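Local coordinates for protein dTor_3x33L (Synthetic construct, PDB 4YY2) that forms a computationally designed, closed left-handed toroid of alpha-helices built from three tandem repeats, with no known natural function, at residues L15-A19 against S20-R24; E26-E29 against K30-E34; K37-S40 against P41-L45; V93-K96 against F97-L101. All coordinates share one frame; numbering follows the deposited sequence.

Contact 1 of 4, residues L15-A19 against S20-R24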
loop_
_atom_site.group_PDB
_atom_site.type_symbol
_atom_site.label_atom_id
_atom_site.label_comp_id
_atom_site.label_asym_id
_atom_site.label_seq_id
_atom_site.Cartn_x
_atom_site.Cartn_y
_atom_site.Cartn_z
ATOM N N LEU A 15 -1.040 0.905 7.163
ATOM C CA LEU A 15 -0.838 2.215 6.583
ATOM C C LEU A 15 -1.955 2.538 5.596
ATOM O O LEU A 15 -2.383 3.692 5.495
ATOM C CB LEU A 15 0.566 2.339 5.911
ATOM C CG LEU A 15 1.733 2.289 6.886
ATOM C CD1 LEU A 15 3.057 2.201 6.205
ATOM C CD2 LEU A 15 1.713 3.437 7.893
ATOM N N ILE A 16 -2.346 1.545 4.792
ATOM C CA ILE A 16 -3.458 1.703 3.817
ATOM C C ILE A 16 -4.790 1.968 4.525
ATOM O O ILE A 16 -5.532 2.900 4.122
ATOM C CB ILE A 16 -3.545 0.507 2.866
ATOM C CG1 ILE A 16 -2.276 0.456 1.976
ATOM C CG2 ILE A 16 -4.827 0.563 2.064
ATOM C CD1 ILE A 16 -2.088 -0.863 1.252
ATOM N N ALA A 17 -5.055 1.243 5.623
ATOM C CA ALA A 17 -6.205 1.587 6.437
ATOM C C ALA A 17 -6.246 3.029 6.913
ATOM O O ALA A 17 -7.307 3.735 6.831
ATOM C CB ALA A 17 -6.308 0.649 7.623
ATOM N N GLU A 18 -5.120 3.504 7.458
ATOM C CA GLU A 18 -5.060 4.921 7.868
ATOM C C GLU A 18 -5.340 5.871 6.715
ATOM O O GLU A 18 -6.100 6.894 6.869
ATOM C CB GLU A 18 -3.743 5.242 8.511
ATOM C CG GLU A 18 -3.773 6.518 9.328
ATOM C CD GLU A 18 -2.671 6.622 10.379
ATOM O OE1 GLU A 18 -1.641 5.919 10.250
ATOM O OE2 GLU A 18 -2.857 7.421 11.356
ATOM N N ALA A 19 -4.792 5.560 5.543
ATOM C CA ALA A 19 -4.937 6.468 4.371
ATOM C C ALA A 19 -6.390 6.434 3.859
ATOM O O ALA A 19 -6.841 7.406 3.259
ATOM C CB ALA A 19 -3.986 6.087 3.220
ATOM N N SER A 20 -7.094 5.319 4.093
ATOM C CA SER A 20 -8.437 5.006 3.630
ATOM C C SER A 20 -9.531 5.416 4.586
ATOM O O SER A 20 -10.666 5.358 4.203
ATOM C CB SER A 20 -8.620 3.461 3.475
ATOM O OG SER A 20 -7.746 2.920 2.476
ATOM N N GLY A 21 -9.185 5.743 5.805
ATOM C CA GLY A 21 -10.142 6.000 6.851
ATOM C C GLY A 21 -11.021 4.787 7.217
ATOM O O GLY A 21 -12.191 4.914 7.612
ATOM N N THR A 22 -10.399 3.592 7.170
ATOM C CA THR A 22 -11.059 2.350 7.439
ATOM C C THR A 22 -10.206 1.632 8.486
ATOM O O THR A 22 -9.105 2.047 8.813
ATOM C CB THR A 22 -11.145 1.538 6.103
ATOM O OG1 THR A 22 -9.850 1.405 5.551
ATOM C CG2 THR A 22 -12.093 2.250 5.138
ATOM N N THR A 23 -10.736 0.555 9.027
ATOM C CA THR A 23 -10.025 -0.237 10.061
ATOM C C THR A 23 -9.022 -1.164 9.434
ATOM O O THR A 23 -9.122 -1.548 8.281
ATOM C CB THR A 23 -10.967 -1.101 10.967
ATOM O OG1 THR A 23 -11.478 -2.178 10.220
ATOM C CG2 THR A 23 -12.117 -0.229 11.537
ATOM N N ARG A 24 -8.039 -1.559 10.234
ATOM C CA ARG A 24 -7.048 -2.529 9.786
ATOM C C ARG A 24 -7.682 -3.843 9.437
ATOM O O ARG A 24 -7.296 -4.463 8.432
ATOM C CB ARG A 24 -6.016 -2.716 10.881
ATOM C CG ARG A 24 -5.291 -1.419 11.223
ATOM C CD ARG A 24 -4.681 -1.377 12.600
ATOM N NE ARG A 24 -3.742 -0.265 12.700
ATOM C CZ ARG A 24 -2.876 -0.127 13.726
ATOM N NH1 ARG A 24 -2.811 -1.055 14.673
ATOM N NH2 ARG A 24 -2.044 0.908 13.766
HETATM O O HOH W 1 -1.631 3.203 11.487
#

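Contact 2 of 4, residues E26-E29 against K30-E34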
loop_
_atom_site.group_PDB
_atom_site.type_symbol
_atom_site.label_atom_id
_atom_site.label_comp_id
_atom_site.label_asym_id
_atom_site.label_seq_id
_atom_site.Cartn_x
_atom_site.Cartn_y
_atom_site.Cartn_z
ATOM N N GLU A 26 -10.848 -4.385 8.292
ATOM C CA GLU A 26 -11.588 -4.177 7.056
ATOM C C GLU A 26 -10.653 -4.296 5.856
ATOM O O GLU A 26 -10.909 -5.000 4.864
ATOM C CB GLU A 26 -12.291 -2.794 7.100
ATOM C CG GLU A 26 -13.557 -2.844 7.898
ATOM C CD GLU A 26 -14.164 -1.481 8.187
ATOM O OE1 GLU A 26 -13.479 -0.446 8.137
ATOM O OE2 GLU A 26 -15.343 -1.468 8.487
ATOM N N VAL A 27 -9.483 -3.642 5.978
ATOM C CA VAL A 27 -8.554 -3.660 4.860
ATOM C C VAL A 27 -7.997 -5.101 4.689
ATOM O O VAL A 27 -7.906 -5.604 3.561
ATOM C CB VAL A 27 -7.449 -2.636 5.106
ATOM C CG1 VAL A 27 -6.316 -2.786 4.087
ATOM C CG2 VAL A 27 -8.091 -1.268 5.020
ATOM N N LYS A 28 -7.666 -5.731 5.792
ATOM C CA LYS A 28 -7.149 -7.094 5.791
ATOM C C LYS A 28 -8.132 -7.996 5.134
ATOM O O LYS A 28 -7.758 -8.868 4.355
ATOM C CB LYS A 28 -6.970 -7.596 7.235
ATOM C CG LYS A 28 -6.420 -9.013 7.361
ATOM C CD LYS A 28 -6.196 -9.498 8.798
ATOM C CE LYS A 28 -5.507 -10.861 8.784
ATOM N NZ LYS A 28 -5.106 -11.311 10.134
ATOM N N GLU A 29 -9.398 -7.880 5.502
ATOM C CA GLU A 29 -10.384 -8.803 4.938
ATOM C C GLU A 29 -10.580 -8.574 3.457
ATOM O O GLU A 29 -10.732 -9.560 2.721
ATOM C CB GLU A 29 -11.698 -8.832 5.670
ATOM C CG GLU A 29 -11.556 -9.397 7.070
ATOM C CD GLU A 29 -11.387 -10.908 7.129
ATOM O OE1 GLU A 29 -11.478 -11.629 6.109
ATOM O OE2 GLU A 29 -11.120 -11.338 8.239
ATOM N N LYS A 30 -10.603 -7.323 3.012
ATOM C CA LYS A 30 -10.613 -7.042 1.567
ATOM C C LYS A 30 -9.416 -7.658 0.832
ATOM O O LYS A 30 -9.564 -8.303 -0.195
ATOM C CB LYS A 30 -10.633 -5.541 1.267
ATOM C CG LYS A 30 -11.988 -4.898 1.512
ATOM C CD LYS A 30 -11.894 -3.375 1.643
ATOM C CE LYS A 30 -11.672 -2.711 0.310
ATOM N NZ LYS A 30 -11.692 -1.241 0.553
ATOM N N PHE A 31 -8.247 -7.515 1.430
ATOM C CA PHE A 31 -6.970 -8.096 0.902
ATOM C C PHE A 31 -7.036 -9.602 0.755
ATOM O O PHE A 31 -6.776 -10.175 -0.334
ATOM C CB PHE A 31 -5.818 -7.627 1.813
ATOM C CG PHE A 31 -4.498 -8.174 1.463
ATOM C CD1 PHE A 31 -3.750 -7.638 0.453
ATOM C CD2 PHE A 31 -3.986 -9.263 2.138
ATOM C CE1 PHE A 31 -2.504 -8.165 0.136
ATOM C CE2 PHE A 31 -2.712 -9.739 1.871
ATOM C CZ PHE A 31 -1.975 -9.197 0.846
ATOM N N LEU A 32 -7.448 -10.271 1.817
ATOM C CA LEU A 32 -7.618 -11.741 1.798
ATOM C C LEU A 32 -8.624 -12.208 0.783
ATOM O O LEU A 32 -8.376 -13.173 0.042
ATOM C CB LEU A 32 -7.930 -12.269 3.169
ATOM C CG LEU A 32 -6.828 -12.078 4.192
ATOM C CD1 LEU A 32 -7.359 -12.577 5.517
ATOM C CD2 LEU A 32 -5.522 -12.818 3.848
ATOM N N LYS A 33 -9.757 -11.518 0.694
ATOM C CA LYS A 33 -10.804 -11.904 -0.267
ATOM C C LYS A 33 -10.338 -11.774 -1.720
ATOM O O LYS A 33 -10.656 -12.602 -2.601
ATOM C CB LYS A 33 -12.042 -11.012 -0.029
ATOM C CG LYS A 33 -13.166 -11.161 -1.016
ATOM C CD LYS A 33 -13.801 -9.780 -1.173
ATOM C CE LYS A 33 -14.721 -9.429 -0.021
ATOM N NZ LYS A 33 -16.150 -9.326 -0.486
ATOM N N GLU A 34 -9.616 -10.726 -2.014
ATOM C CA GLU A 34 -9.086 -10.528 -3.377
ATOM C C GLU A 34 -8.019 -11.556 -3.777
ATOM O O GLU A 34 -7.994 -12.017 -4.908
ATOM C CB GLU A 34 -8.540 -9.092 -3.559
ATOM C CG GLU A 34 -9.580 -8.009 -3.464
ATOM C CD GLU A 34 -10.698 -8.079 -4.498
ATOM O OE1 GLU A 34 -10.451 -8.447 -5.680
ATOM O OE2 GLU A 34 -11.853 -7.762 -4.102
#

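Contact 3 of 4, residues K37-S40 against P41-L45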
loop_
_atom_site.group_PDB
_atom_site.type_symbol
_atom_site.label_atom_id
_atom_site.label_comp_id
_atom_site.label_asym_id
_atom_site.label_seq_id
_atom_site.Cartn_x
_atom_site.Cartn_y
_atom_site.Cartn_z
ATOM N N LYS A 37 -9.564 -14.686 -4.992
ATOM C CA LYS A 37 -9.920 -14.579 -6.430
ATOM C C LYS A 37 -8.779 -14.852 -7.395
ATOM O O LYS A 37 -8.971 -14.813 -8.608
ATOM C CB LYS A 37 -10.460 -13.197 -6.775
ATOM C CG LYS A 37 -11.726 -12.830 -6.099
ATOM C CD LYS A 37 -12.072 -11.419 -6.525
ATOM C CE LYS A 37 -13.236 -10.913 -5.734
ATOM N NZ LYS A 37 -13.557 -9.570 -6.202
ATOM N N GLY A 38 -7.585 -15.049 -6.867
ATOM C CA GLY A 38 -6.408 -15.410 -7.662
ATOM C C GLY A 38 -5.459 -14.265 -7.974
ATOM O O GLY A 38 -4.476 -14.446 -8.696
ATOM N N LYS A 39 -5.721 -13.083 -7.414
ATOM C CA LYS A 39 -4.747 -11.939 -7.510
ATOM C C LYS A 39 -3.468 -12.116 -6.633
ATOM O O LYS A 39 -3.464 -12.886 -5.696
ATOM C CB LYS A 39 -5.453 -10.636 -7.166
ATOM C CG LYS A 39 -6.498 -10.203 -8.178
ATOM C CD LYS A 39 -7.226 -8.974 -7.739
ATOM C CE LYS A 39 -8.466 -8.756 -8.551
ATOM N NZ LYS A 39 -9.198 -7.625 -7.916
ATOM N N SER A 40 -2.403 -11.413 -6.968
ATOM C CA SER A 40 -1.126 -11.432 -6.259
ATOM C C SER A 40 -1.190 -10.381 -5.175
ATOM O O SER A 40 -1.829 -9.359 -5.355
ATOM C CB SER A 40 0.143 -11.106 -7.178
ATOM O OG SER A 40 0.341 -9.675 -7.510
ATOM N N PRO A 41 -0.416 -10.562 -4.093
ATOM C CA PRO A 41 -0.421 -9.514 -3.061
ATOM C C PRO A 41 -0.011 -8.135 -3.549
ATOM O O PRO A 41 -0.631 -7.138 -3.153
ATOM C CB PRO A 41 0.620 -10.005 -2.070
ATOM C CG PRO A 41 0.600 -11.478 -2.230
ATOM C CD PRO A 41 0.366 -11.744 -3.667
ATOM N N THR A 42 1.008 -8.030 -4.387
ATOM C CA THR A 42 1.357 -6.680 -4.882
ATOM C C THR A 42 0.213 -6.032 -5.656
ATOM O O THR A 42 -0.146 -4.808 -5.442
ATOM C CB THR A 42 2.618 -6.689 -5.786
ATOM O OG1 THR A 42 3.729 -7.202 -5.037
ATOM C CG2 THR A 42 2.943 -5.257 -6.236
ATOM N N GLU A 43 -0.372 -6.784 -6.563
ATOM C CA GLU A 43 -1.504 -6.263 -7.329
ATOM C C GLU A 43 -2.652 -5.773 -6.438
ATOM O O GLU A 43 -3.231 -4.698 -6.671
ATOM C CB GLU A 43 -2.050 -7.387 -8.209
ATOM C CG GLU A 43 -3.037 -7.000 -9.241
ATOM C CD GLU A 43 -3.550 -8.220 -10.003
ATOM O OE1 GLU A 43 -3.236 -9.391 -9.659
ATOM O OE2 GLU A 43 -4.269 -7.978 -10.935
ATOM N N VAL A 44 -3.022 -6.588 -5.425
ATOM C CA VAL A 44 -4.042 -6.191 -4.487
ATOM C C VAL A 44 -3.701 -4.950 -3.665
ATOM O O VAL A 44 -4.533 -4.049 -3.492
ATOM C CB VAL A 44 -4.392 -7.319 -3.510
ATOM C CG1 VAL A 44 -5.499 -6.917 -2.576
ATOM C CG2 VAL A 44 -4.830 -8.556 -4.286
ATOM N N LEU A 45 -2.445 -4.875 -3.204
ATOM C CA LEU A 45 -2.026 -3.684 -2.477
ATOM C C LEU A 45 -2.219 -2.451 -3.332
ATOM O O LEU A 45 -2.688 -1.411 -2.879
ATOM C CB LEU A 45 -0.574 -3.787 -2.021
ATOM C CG LEU A 45 -0.338 -4.821 -0.871
ATOM C CD1 LEU A 45 1.149 -5.052 -0.661
ATOM C CD2 LEU A 45 -0.996 -4.393 0.418
#

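Contact 4 of 4, residues V93-K96 against F97-L101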
loop_
_atom_site.group_PDB
_atom_site.type_symbol
_atom_site.label_atom_id
_atom_site.label_comp_id
_atom_site.label_asym_id
_atom_site.label_seq_id
_atom_site.Cartn_x
_atom_site.Cartn_y
_atom_site.Cartn_z
ATOM N N VAL A 93 5.780 8.587 6.019
ATOM C CA VAL A 93 5.232 7.257 5.840
ATOM C C VAL A 93 6.320 6.192 6.033
ATOM O O VAL A 93 6.092 5.167 6.649
ATOM C CB VAL A 93 4.501 7.146 4.490
ATOM C CG1 VAL A 93 4.070 5.698 4.195
ATOM C CG2 VAL A 93 3.282 8.027 4.565
ATOM N N LYS A 94 7.480 6.446 5.472
ATOM C CA LYS A 94 8.622 5.523 5.602
ATOM C C LYS A 94 9.021 5.394 7.058
ATOM O O LYS A 94 9.287 4.292 7.521
ATOM C CB LYS A 94 9.791 5.946 4.712
ATOM C CG LYS A 94 9.484 5.719 3.219
ATOM C CD LYS A 94 10.568 6.236 2.275
ATOM C CE LYS A 94 10.078 6.330 0.847
ATOM N NZ LYS A 94 11.060 6.951 -0.084
ATOM N N LYS A 95 9.073 6.528 7.774
ATOM C CA LYS A 95 9.352 6.494 9.242
ATOM C C LYS A 95 8.404 5.589 9.955
ATOM O O LYS A 95 8.835 4.788 10.822
ATOM C CB LYS A 95 9.352 7.915 9.955
ATOM C CG LYS A 95 8.057 8.670 9.819
ATOM C CD LYS A 95 7.731 9.653 10.941
ATOM C CE LYS A 95 6.516 10.530 10.651
ATOM N NZ LYS A 95 5.236 9.884 11.051
ATOM N N LYS A 96 7.103 5.711 9.658
ATOM C CA LYS A 96 6.079 4.933 10.326
ATOM C C LYS A 96 6.200 3.473 10.057
ATOM O O LYS A 96 6.002 2.640 10.956
ATOM C CB LYS A 96 4.662 5.396 9.967
ATOM C CG LYS A 96 4.203 6.674 10.621
ATOM C CD LYS A 96 2.815 7.093 10.089
ATOM C CE LYS A 96 2.164 8.245 10.825
ATOM N NZ LYS A 96 0.779 8.384 10.271
ATOM N N PHE A 97 6.524 3.166 8.800
ATOM C CA PHE A 97 6.721 1.836 8.376
ATOM C C PHE A 97 7.802 1.137 9.251
ATOM O O PHE A 97 7.564 0.068 9.831
ATOM C CB PHE A 97 7.013 1.757 6.907
ATOM C CG PHE A 97 7.365 0.352 6.420
ATOM C CD1 PHE A 97 6.354 -0.564 6.081
ATOM C CD2 PHE A 97 8.688 -0.042 6.288
ATOM C CE1 PHE A 97 6.694 -1.849 5.634
ATOM C CE2 PHE A 97 9.014 -1.337 5.832
ATOM C CZ PHE A 97 7.992 -2.215 5.508
ATOM N N TRP A 98 8.960 1.747 9.328
ATOM C CA TRP A 98 10.077 1.127 10.029
ATOM C C TRP A 98 9.801 1.074 11.525
ATOM O O TRP A 98 10.229 0.117 12.206
ATOM C CB TRP A 98 11.415 1.816 9.627
ATOM C CG TRP A 98 11.855 1.442 8.232
ATOM C CD1 TRP A 98 11.746 2.202 7.126
ATOM C CD2 TRP A 98 12.449 0.221 7.808
ATOM N NE1 TRP A 98 12.222 1.542 6.037
ATOM C CE2 TRP A 98 12.636 0.306 6.420
ATOM C CE3 TRP A 98 12.811 -0.965 8.464
ATOM C CZ2 TRP A 98 13.254 -0.722 5.656
ATOM C CZ3 TRP A 98 13.418 -1.994 7.696
ATOM C CH2 TRP A 98 13.599 -1.862 6.309
ATOM N N LYS A 99 9.070 2.077 12.033
ATOM C CA LYS A 99 8.716 2.109 13.462
ATOM C C LYS A 99 7.837 0.955 13.802
ATOM O O LYS A 99 8.054 0.278 14.815
ATOM C CB LYS A 99 7.969 3.383 13.897
ATOM C CG LYS A 99 8.814 4.348 14.681
ATOM C CD LYS A 99 8.082 5.670 14.895
ATOM C CE LYS A 99 9.028 6.841 14.849
ATOM N NZ LYS A 99 8.284 8.101 15.124
ATOM N N GLU A 100 6.838 0.735 12.959
ATOM C CA GLU A 100 5.790 -0.247 13.245
ATOM C C GLU A 100 6.360 -1.641 13.103
ATOM O O GLU A 100 5.988 -2.569 13.782
ATOM C CB GLU A 100 4.604 -0.070 12.317
ATOM C CG GLU A 100 3.712 1.134 12.624
ATOM C CD GLU A 100 3.164 1.100 14.047
ATOM O OE1 GLU A 100 2.588 0.065 14.445
ATOM O OE2 GLU A 100 3.393 2.076 14.787
ATOM N N LEU A 101 7.243 -1.794 12.136
ATOM C CA LEU A 101 7.923 -3.072 11.930
ATOM C C LEU A 101 8.707 -3.428 13.204
ATOM O O LEU A 101 8.683 -4.568 13.634
ATOM C CB LEU A 101 8.842 -2.959 10.712
ATOM C CG LEU A 101 9.204 -4.241 10.003
ATOM C CD1 LEU A 101 7.984 -4.884 9.320
ATOM C CD2 LEU A 101 10.302 -3.947 8.985
#

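Contact 1 of 4, residues L15-A19 against S20-R24
Ser20 and Ile16 meet one turn apart where helix 8-20 ends, and the carbonyl of Ile16 is gripped twice by the same residue. Ser20 N donates to Ile16 O at 2.9 Å, nearly in line with the C=O bond, while Ser20 OG donates to that oxygen at 2.8 Å from above the carbonyl plane, 47° out of it. The hydroxyl can fold back in this way because OG lies beside its own backbone N (chi1 -63°). Serine suits the place: it is small, and it adds a second donor as the regular helical bonding runs out.

Ala17 O is satisfied by Thr22 N, whose hydrogen bond of 3.1 Å is almost straight (168° at the hydrogen); Ser20 N adds only a weak one. Gly21 N gives a weak bond to Glu18 O at 3.5 Å. Alanine's single methyl lies close under the turn, Ala17 CB being 3.3 Å from Thr22 O, and it also touches Val27.

On the outer side a water joins two charged groups, donating to Glu18 OE1 at 3.0 Å and accepting from Arg24 NH2 at 3.3 Å. Glu18 OE1 also has a weak, long ion pair with Lys96. Thr23 OG1 bonds Glu26 N. A Schellman motif turning on Gly21, whose positive phi favours glycine, followed after Thr22 by Thr23 as the N-cap of helix 24-36, makes the tight link of an alpha/alpha hairpin.

Contact 2 of 4, residues E26-E29 against K30-E34
Phe31 and Val27 stand one turn apart on the buried side of helix 24-36, joined through the backbone by Phe31 N donating to Val27 O at 2.9 Å. The aromatic side chain turns CG away from its own backbone N (chi1 177°), which carries the ring off the helix toward its neighbours. Lys28 O lies near the plane of the ring at its edge. On this tight side the ring lies between two helices, touching Thr9 and Leu13 of helix 8-20 and Pro41 and Val44 of helix 41-53. Short, branched Val27 packs on Leu13 and Ala17 of helix 8-20, while the longer Phe31 meets both helices.

This is the amphipathic pattern of a helix in an alpha/alpha toroid: one nonpolar stripe faces the other helices and a charged one faces outward. Lys30 lies at the border between them. Its aliphatic CG rests 3.5 Å from Glu26 O, and a bend at chi3 (75°) sets the course of the amine, which forms a salt bridge with Glu51.

Packing is looser on the solvent side. Lys28 and Leu32 run side by side in the same direction, with Lys28 CG 4.1 Å from Leu32 CD1, so that the extended lysine lends its methylenes to a partly exposed leucine. Glu29 and Lys33 are exposed and are joined by a backbone bond of 3.0 Å from Lys33 N to Glu29 O.

Contact 3 of 4, residues K37-S40 against P41-L45
The flat carboxylate of Glu43 has the CB and CG of Lys39 over one face, the two side chains crossing at about a right angle. Glu43 OE1 is 3.6 Å from Lys39 CB, and Glu43 CD is 4.0 Å from Lys39 CG. The same oxygen accepts a weak bond of 3.5 Å from Ser40 N. In return Ser40 OG accepts from Glu43 N at 3.1 Å in a nearly straight bond (166°), which completes a capping box. OG reaches the helix end from a position between its backbone N and carbonyl carbon (chi1 77°). Serine suits an N-cap because its short hydroxyl can serve an amide of the first turn, and Pro41 follows well, since an amide at that first position would have no helical carbonyl to bond.

Val44 N donates to Ser40 O at 3.0 Å, and Val44 CG2 packs 3.6 Å from Lys39 CB, giving the lysine stem a nonpolar support. The amine of Lys39 instead pairs with Glu34 and Glu47. This start of helix 41-53 leans on helix 24-36, with Pro41 on Phe31 and Leu35 and Val44 on Phe31, while Leu45 packs on Leu12 and Leu13 of helix 8-20.

Contact 4 of 4, residues V93-K96 against F97-L101
Phe97 meets Val93 one turn back on helix 90-101, its N donating to Val93 O at 3.0 Å. With CG anti to its N (chi1 175°), the ring leaves the helix on the buried side, where a large nonpolar group can bridge to Val11, Leu12 and Leu15 of helix 8-20 and to Leu79 of helix 74-86. The last helix of the chain thereby packs on the first, the closure that turns a tandem alpha/alpha array into a toroid.

Trp98 follows, its N bonded to Lys94 O at 3.1 Å. The exposed indole bends back beside the helix, placing CD1 3.3 Å from Lys94 O, and it has Phe97 CD2 3.8 Å above one face, offset toward the rim. Lys94 itself leads away to a salt bridge with Glu80.

Lys99 N donates to Lys95 O at 3.0 Å. The two amines, Lys95 NZ and Lys99 NZ, stand 5.4 Å apart, a like-charged pair that is probably tolerable because both residues are exposed.

Glu100 N reaches Lys96 O at 2.9 Å. A chi1 of -75° sets Glu100 CG beside the backbone N and 3.2 Å from Lys96 O, while the side chain as a whole also touches Val11.

How the contacts relate
Contact 2 lies within its helix and contact 4 in the last turns of the final helix; both are held by routine backbone bonds and send one phenylalanine inward. Contacts 1 and 3 are helix junctions: in contact 1 a hydroxyl adds a second bond to a carbonyl of the last turn, while in contact 3 a hydroxyl and, weakly, a carboxylate take backbone N-H groups at a helix start. Contact 3 is a surface contact, whereas the others are partly buried. Helix 8-20, which carries contact 1, meets all the rest: Ile16 packs on Leu45 of contact 3, and Leu15 on Phe97 of contact 4. Contacts 3 and 4 sit on opposite sides of the chain's centre.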